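Side-chain contacts in gluconate kinase (Lactobacillus acidophilus, PDB 3LL3), which probably phosphorylates a sugar or sugar acid such as xylulose or gluconate with ATP, as a carbohydrate kinase of the FGGY family: residues 100-103 / 104-107; 273-276 / 277-281; 347-350 / 351-354. All blocks are in the same frame, centred on the assembly; numbering follows the deposited sequence.

All three contacts are built round type I beta turns, and in each an aspartate carboxylate accepts a backbone N-H two residues on, weakly in contact 2. Contact 1 lies in the N-terminal FGGY domain and leads into a helix. Contacts 2 and 3 lie in the C-terminal domain, in loops that lead into strands. They meet where W348 NE1 stands 2.8 Å from S279 O, a probable hydrogen bond. Contacts 1 and 2 are partly buried; contact 3 is at the surface. Contact 2 has the densest polar network and an aromatic ring. In contact 1 a lysine amine makes a weak bond to the turn, and waters bridge the backbone. Contact 3 adds a small apolar touch and a bound sugar phosphate.

Contact 1 (100-103 / 104-107); sequences ADNC and AKSI
The N102 side chain, ending in a flat amide, runs alongside that of K105 in the same direction. K105 NZ stands 3.6 Å from N102 OD1 and well off the amide plane. The peptide carbonyl of N102 is the second flat group: K105 N approaches N102 O from above the carbonyl plane, 49° out of it, in a 2.9 Å hydrogen bond. The lysine chain bends at chi2, chi3 and chi4, folding back so that NZ also makes a weak bond to N102 O, at 3.4 Å. One carbonyl oxygen thus serves both ends of K105. The backbone bond closes a type I beta turn from N102 to K105, which leads into helix 105-114 with A104 at its N-cap. An Asx turn overlaps its start: D101 OD2 accepts from C103 N at 3.0 Å. The other carboxylate oxygen, OD1, takes A45 N, and the two bonds probably hold the carboxylate in its orientation. Two waters bridge backbone groups. The first links D101 O and A104 N, and the second links C103 O and I107 N near the helix start. On helix 133-143, W139 packs on C103 and I107, while Y135 packs on A104 and I107.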
loop_
_atom_site.group_PDB
_atom_site.type_symbol
_atom_site.label_atom_id
_atom_site.label_comp_id
_atom_site.label_asym_id
_atom_site.label_seq_id
_atom_site.Cartn_x
_atom_site.Cartn_y
_atom_site.Cartn_z
ATOM N N ALA A 100 20.631 18.566 -6.481
ATOM C CA ALA A 100 19.707 17.560 -7.034
ATOM C C ALA A 100 20.257 16.738 -8.207
ATOM O O ALA A 100 19.609 15.805 -8.677
ATOM C CB ALA A 100 18.353 18.211 -7.418
ATOM N N ASP A 101 21.447 17.087 -8.677
ATOM C CA ASP A 101 22.060 16.388 -9.801
ATOM C C ASP A 101 22.573 15.046 -9.314
ATOM O O ASP A 101 23.280 14.986 -8.319
ATOM C CB ASP A 101 23.224 17.208 -10.350
ATOM C CG ASP A 101 23.657 16.754 -11.724
ATOM O OD1 ASP A 101 23.412 17.497 -12.696
ATOM O OD2 ASP A 101 24.220 15.649 -11.835
ATOM N N ASN A 102 22.231 13.961 -9.992
ATOM C CA ASN A 102 22.646 12.663 -9.466
ATOM C C ASN A 102 23.774 11.980 -10.253
ATOM O O ASN A 102 23.950 10.757 -10.187
ATOM C CB ASN A 102 21.437 11.741 -9.266
ATOM C CG ASN A 102 20.732 11.418 -10.563
ATOM O OD1 ASN A 102 21.369 11.162 -11.589
ATOM N ND2 ASN A 102 19.402 11.407 -10.524
ATOM N N CYS A 103 24.552 12.778 -10.976
ATOM C CA CYS A 103 25.618 12.235 -11.816
ATOM C C CYS A 103 26.559 11.311 -11.044
ATOM O O CYS A 103 27.091 10.356 -11.615
ATOM C CB CYS A 103 26.402 13.362 -12.500
ATOM S SG CYS A 103 27.319 14.491 -11.377
ATOM N N ALA A 104 26.742 11.586 -9.751
ATOM C CA ALA A 104 27.683 10.843 -8.904
ATOM C C ALA A 104 27.087 9.620 -8.214
ATOM O O ALA A 104 27.706 9.035 -7.324
ATOM C CB ALA A 104 28.290 11.771 -7.852
ATOM N N LYS A 105 25.885 9.242 -8.618
ATOM C CA LYS A 105 25.155 8.202 -7.909
ATOM C C LYS A 105 25.888 6.852 -7.870
ATOM O O LYS A 105 25.871 6.181 -6.840
ATOM C CB LYS A 105 23.699 8.111 -8.404
ATOM C CG LYS A 105 23.223 6.746 -8.851
ATOM C CD LYS A 105 23.487 6.586 -10.348
ATOM C CE LYS A 105 22.606 7.533 -11.156
ATOM N NZ LYS A 105 23.332 8.182 -12.297
ATOM N N SER A 106 26.569 6.486 -8.957
ATOM C CA SER A 106 27.336 5.240 -8.981
ATOM C C SER A 106 28.578 5.383 -8.110
ATOM O O SER A 106 28.981 4.445 -7.415
ATOM C CB SER A 106 27.737 4.864 -10.412
ATOM O OG SER A 106 26.599 4.794 -11.255
ATOM N N ILE A 107 29.169 6.570 -8.142
ATOM C CA ILE A 107 30.354 6.850 -7.344
ATOM C C ILE A 107 30.039 6.597 -5.885
ATOM O O ILE A 107 30.845 6.028 -5.151
ATOM C CB ILE A 107 30.820 8.320 -7.487
ATOM C CG1 ILE A 107 31.314 8.622 -8.913
ATOM C CG2 ILE A 107 31.874 8.646 -6.437
ATOM C CD1 ILE A 107 32.513 7.808 -9.344
HETATM O O HOH W 1 25.720 13.788 -8.236
HETATM O O HOH W 2 28.123 8.031 -10.647
#

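Contact 2 (273-276 / 277-281); sequences KIDP and SASYF
D275 to A278 form a type I beta turn, closed by the 2.7 Å hydrogen bond from A278 N to D275 O. D275 CG is anti to the backbone N (chi1 -178°), which carries OD2 toward both serines. S279 N gives D275 OD2 a 2.8 Å bond on the anti lone pair. S279 OG donates to D275 OD2 from above the carboxylate plane, at 2.7 Å. S277 OG donates to D275 OD2 on the syn side, 30° out of that plane, at 2.8 Å. Three donors on one oxygen of a buried residue would probably stabilise the charged carboxylate. With an alanine here, both serine hydroxyls and S279 N would probably lose their common acceptor, and the hydroxyls could turn more freely. D275 CB lies over one face of the Y280 ring, 3.2 Å from CE2. K273 O sits at the ring edge, in its plane. The extended K273 chain crosses Y280 at about a right angle, with CE 3.3 Å from Y280 OH. The loop joins strands 263-269 and 281-284, and F281 of the second strand lines the xylulose pocket. The Y121 hydroxyl of helix 116-124 is hydrogen-bonded to D275 N and Y280 O. On helix 365-388, N386 packs on S279 and L387 on Y280.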
loop_
_atom_site.group_PDB
_atom_site.type_symbol
_atom_site.label_atom_id
_atom_site.label_comp_id
_atom_site.label_asym_id
_atom_site.label_seq_id
_atom_site.Cartn_x
_atom_site.Cartn_y
_atom_site.Cartn_z
ATOM N N LYS A 273 28.409 15.639 16.312
ATOM C CA LYS A 273 27.766 14.438 16.746
ATOM C C LYS A 273 27.316 13.787 15.479
ATOM O O LYS A 273 26.649 14.405 14.651
ATOM C CB LYS A 273 26.587 14.731 17.675
ATOM C CG LYS A 273 25.798 13.464 18.023
ATOM C CD LYS A 273 24.451 13.770 18.705
ATOM C CE LYS A 273 23.655 12.471 18.890
ATOM N NZ LYS A 273 22.287 12.695 19.448
ATOM N N ILE A 274 27.738 12.554 15.291
ATOM C CA ILE A 274 27.380 11.861 14.086
ATOM C C ILE A 274 26.632 10.630 14.468
ATOM O O ILE A 274 26.733 10.140 15.596
ATOM C CB ILE A 274 28.620 11.508 13.244
ATOM C CG1 ILE A 274 29.646 10.763 14.096
ATOM C CG2 ILE A 274 29.222 12.763 12.655
ATOM C CD1 ILE A 274 30.765 10.155 13.280
ATOM N N ASP A 275 25.858 10.138 13.519
ATOM C CA ASP A 275 25.017 8.999 13.750
ATOM C C ASP A 275 25.718 7.724 13.282
ATOM O O ASP A 275 26.195 7.655 12.148
ATOM C CB ASP A 275 23.728 9.174 12.978
ATOM C CG ASP A 275 22.782 8.044 13.199
ATOM O OD1 ASP A 275 22.568 7.669 14.363
ATOM O OD2 ASP A 275 22.272 7.509 12.205
ATOM N N PRO A 276 25.787 6.714 14.158
ATOM C CA PRO A 276 26.345 5.410 13.788
ATOM C C PRO A 276 25.767 4.869 12.478
ATOM O O PRO A 276 26.464 4.164 11.745
ATOM C CB PRO A 276 25.934 4.519 14.964
ATOM C CG PRO A 276 25.903 5.452 16.130
ATOM C CD PRO A 276 25.405 6.769 15.583
ATOM N N SER A 277 24.518 5.193 12.167
ATOM C CA SER A 277 23.949 4.738 10.899
ATOM C C SER A 277 23.928 5.826 9.831
ATOM O O SER A 277 23.315 5.664 8.777
ATOM C CB SER A 277 22.555 4.132 11.095
ATOM O OG SER A 277 21.848 4.753 12.165
ATOM N N ALA A 278 24.628 6.921 10.089
ATOM C CA ALA A 278 24.675 8.025 9.136
ATOM C C ALA A 278 23.286 8.430 8.637
ATOM O O ALA A 278 23.093 8.694 7.456
ATOM C CB ALA A 278 25.591 7.685 7.956
ATOM N N SER A 279 22.314 8.499 9.535
ATOM C CA SER A 279 20.965 8.811 9.090
ATOM C C SER A 279 20.655 10.306 9.086
ATOM O O SER A 279 19.609 10.706 8.584
ATOM C CB SER A 279 19.932 8.038 9.907
ATOM O OG SER A 279 19.927 8.500 11.244
ATOM N N TYR A 280 21.555 11.126 9.639
ATOM C CA TYR A 280 21.372 12.578 9.619
ATOM C C TYR A 280 22.708 13.269 9.379
ATOM O O TYR A 280 23.761 12.714 9.706
ATOM C CB TYR A 280 20.716 13.099 10.924
ATOM C CG TYR A 280 21.502 12.804 12.182
ATOM C CD1 TYR A 280 22.623 13.556 12.521
ATOM C CD2 TYR A 280 21.115 11.779 13.039
ATOM C CE1 TYR A 280 23.352 13.282 13.679
ATOM C CE2 TYR A 280 21.829 11.495 14.194
ATOM C CZ TYR A 280 22.949 12.244 14.508
ATOM O OH TYR A 280 23.661 11.963 15.649
ATOM N N PHE A 281 22.677 14.471 8.809
ATOM C CA PHE A 281 23.919 15.163 8.543
ATOM C C PHE A 281 24.369 15.899 9.794
ATOM O O PHE A 281 23.567 16.161 10.697
ATOM C CB PHE A 281 23.788 16.125 7.349
ATOM C CG PHE A 281 22.776 17.264 7.552
ATOM C CD1 PHE A 281 22.985 18.250 8.511
ATOM C CD2 PHE A 281 21.650 17.357 6.753
ATOM C CE1 PHE A 281 22.093 19.304 8.672
ATOM C CE2 PHE A 281 20.732 18.407 6.912
ATOM C CZ PHE A 281 20.961 19.382 7.872
#

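Contact 3 (347-350 / 351-354); sequences IWDA and NARG. With DXP (1-deoxy-D-xylulose-5-phosphate), chain D.
D349 accepts two backbone N-H groups of the next residues, one on its side chain and one on its carbonyl. N351 N donates to D349 OD1 at 2.8 Å, with an N-H...O angle of 148°, from above the carboxylate plane and 38° out of it. An aspartate oxygen taking the N-H two residues on is consistent with an Asx turn. With chi1 at 179° the carboxylate extends opposite the D349 amide nitrogen and reaches N351 N. A352 N donates to D349 O at 3.2 Å in a fairly straight bond that closes a type I beta turn from D349 to A352. The D349 backbone is hydrogen-bonded to that of E343, and W348 NE1 to S279 O. Between the two segments the apolar side-chain touch is I347 CD1 on A352 CB, at 3.6 Å. A350 belongs to the pocket of 1-deoxy-D-xylulose-5-phosphate. A350 O is 2.9 Å from O4 of this ligand, and A350 CB is 3.1 Å from its phosphate oxygen O2P. The ligand is hydrogen-bonded to N297 ND2 and H129 NE2. The loop runs from strand 335-337 to strand 354-359. There G354 pairs antiparallel with a strand of the second subunit, and R353 packs on L359 of that subunit.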
loop_
_atom_site.group_PDB
_atom_site.type_symbol
_atom_site.label_atom_id
_atom_site.label_comp_id
_atom_site.label_asym_id
_atom_site.label_seq_id
_atom_site.Cartn_x
_atom_site.Cartn_y
_atom_site.Cartn_z
ATOM N N ILE A 347 15.387 7.231 5.634
ATOM C CA ILE A 347 15.803 5.912 5.134
ATOM C C ILE A 347 16.966 5.910 4.122
ATOM O O ILE A 347 17.579 4.876 3.891
ATOM C CB ILE A 347 14.619 5.125 4.542
ATOM C CG1 ILE A 347 13.996 5.880 3.376
ATOM C CG2 ILE A 347 13.558 4.859 5.606
ATOM C CD1 ILE A 347 13.039 5.012 2.552
ATOM N N TRP A 348 17.253 7.057 3.516
ATOM C CA TRP A 348 18.367 7.181 2.578
ATOM C C TRP A 348 18.360 6.048 1.551
ATOM O O TRP A 348 19.318 5.283 1.434
ATOM C CB TRP A 348 19.716 7.278 3.321
ATOM C CG TRP A 348 19.804 8.539 4.166
ATOM C CD1 TRP A 348 19.586 8.650 5.518
ATOM C CD2 TRP A 348 20.109 9.863 3.702
ATOM N NE1 TRP A 348 19.733 9.966 5.920
ATOM C CE2 TRP A 348 20.054 10.728 4.826
ATOM C CE3 TRP A 348 20.414 10.405 2.449
ATOM C CZ2 TRP A 348 20.290 12.100 4.727
ATOM C CZ3 TRP A 348 20.660 11.766 2.355
ATOM C CH2 TRP A 348 20.593 12.600 3.491
ATOM N N ASP A 349 17.266 5.953 0.806
ATOM C CA ASP A 349 17.134 4.948 -0.250
ATOM C C ASP A 349 16.515 5.623 -1.459
ATOM O O ASP A 349 15.326 5.923 -1.474
ATOM C CB ASP A 349 16.247 3.796 0.232
ATOM C CG ASP A 349 16.048 2.728 -0.830
ATOM O OD1 ASP A 349 16.439 2.965 -1.993
ATOM O OD2 ASP A 349 15.502 1.656 -0.498
ATOM N N ALA A 350 17.319 5.899 -2.469
ATOM C CA ALA A 350 16.830 6.615 -3.635
ATOM C C ALA A 350 15.829 5.797 -4.440
ATOM O O ALA A 350 15.141 6.335 -5.285
ATOM C CB ALA A 350 17.990 7.030 -4.523
ATOM N N ASN A 351 15.755 4.499 -4.190
ATOM C CA ASN A 351 14.851 3.644 -4.958
ATOM C C ASN A 351 13.522 3.397 -4.272
ATOM O O ASN A 351 12.638 2.765 -4.840
ATOM C CB ASN A 351 15.521 2.310 -5.296
ATOM C CG ASN A 351 16.817 2.501 -6.020
ATOM O OD1 ASN A 351 16.901 3.302 -6.952
ATOM N ND2 ASN A 351 17.851 1.799 -5.577
ATOM N N ALA A 352 13.377 3.902 -3.052
ATOM C CA ALA A 352 12.145 3.673 -2.291
ATOM C C ALA A 352 10.923 4.146 -3.051
ATOM O O ALA A 352 11.003 5.034 -3.899
ATOM C CB ALA A 352 12.215 4.354 -0.930
ATOM N N ARG A 353 9.783 3.535 -2.752
ATOM C CA ARG A 353 8.521 3.955 -3.333
ATOM C C ARG A 353 7.459 3.989 -2.228
ATOM O O ARG A 353 7.700 3.507 -1.135
ATOM C CB ARG A 353 8.131 3.017 -4.474
ATOM C CG ARG A 353 8.999 3.207 -5.720
ATOM C CD ARG A 353 8.801 2.056 -6.673
ATOM N NE ARG A 353 8.653 2.512 -8.049
ATOM C CZ ARG A 353 9.620 2.473 -8.955
ATOM N NH1 ARG A 353 10.810 1.992 -8.628
ATOM N NH2 ARG A 353 9.398 2.912 -10.185
ATOM N N GLY A 354 6.306 4.571 -2.507
ATOM C CA GLY A 354 5.265 4.694 -1.493
ATOM C C GLY A 354 4.354 3.474 -1.403
ATOM O O GLY A 354 4.280 2.706 -2.362
HETATM C C1 DXP D . 15.906 8.004 -9.582
HETATM C C2 DXP D . 14.671 8.886 -9.231
HETATM C C3 DXP D . 14.963 10.276 -8.612
HETATM C C4 DXP D . 15.834 10.055 -7.358
HETATM C C5 DXP D . 16.013 11.088 -6.218
HETATM O O2 DXP D . 13.609 8.377 -9.095
HETATM O O3 DXP D . 13.820 11.030 -8.510
HETATM O O4 DXP D . 15.586 8.767 -6.892
HETATM O O5 DXP D . 15.887 10.627 -4.899
HETATM P P DXP D . 16.868 10.976 -3.605
HETATM O O2P DXP D . 18.157 10.042 -3.647
HETATM O O1P DXP D . 17.089 12.560 -3.507
HETATM O O3P DXP D . 16.274 10.524 -2.405
#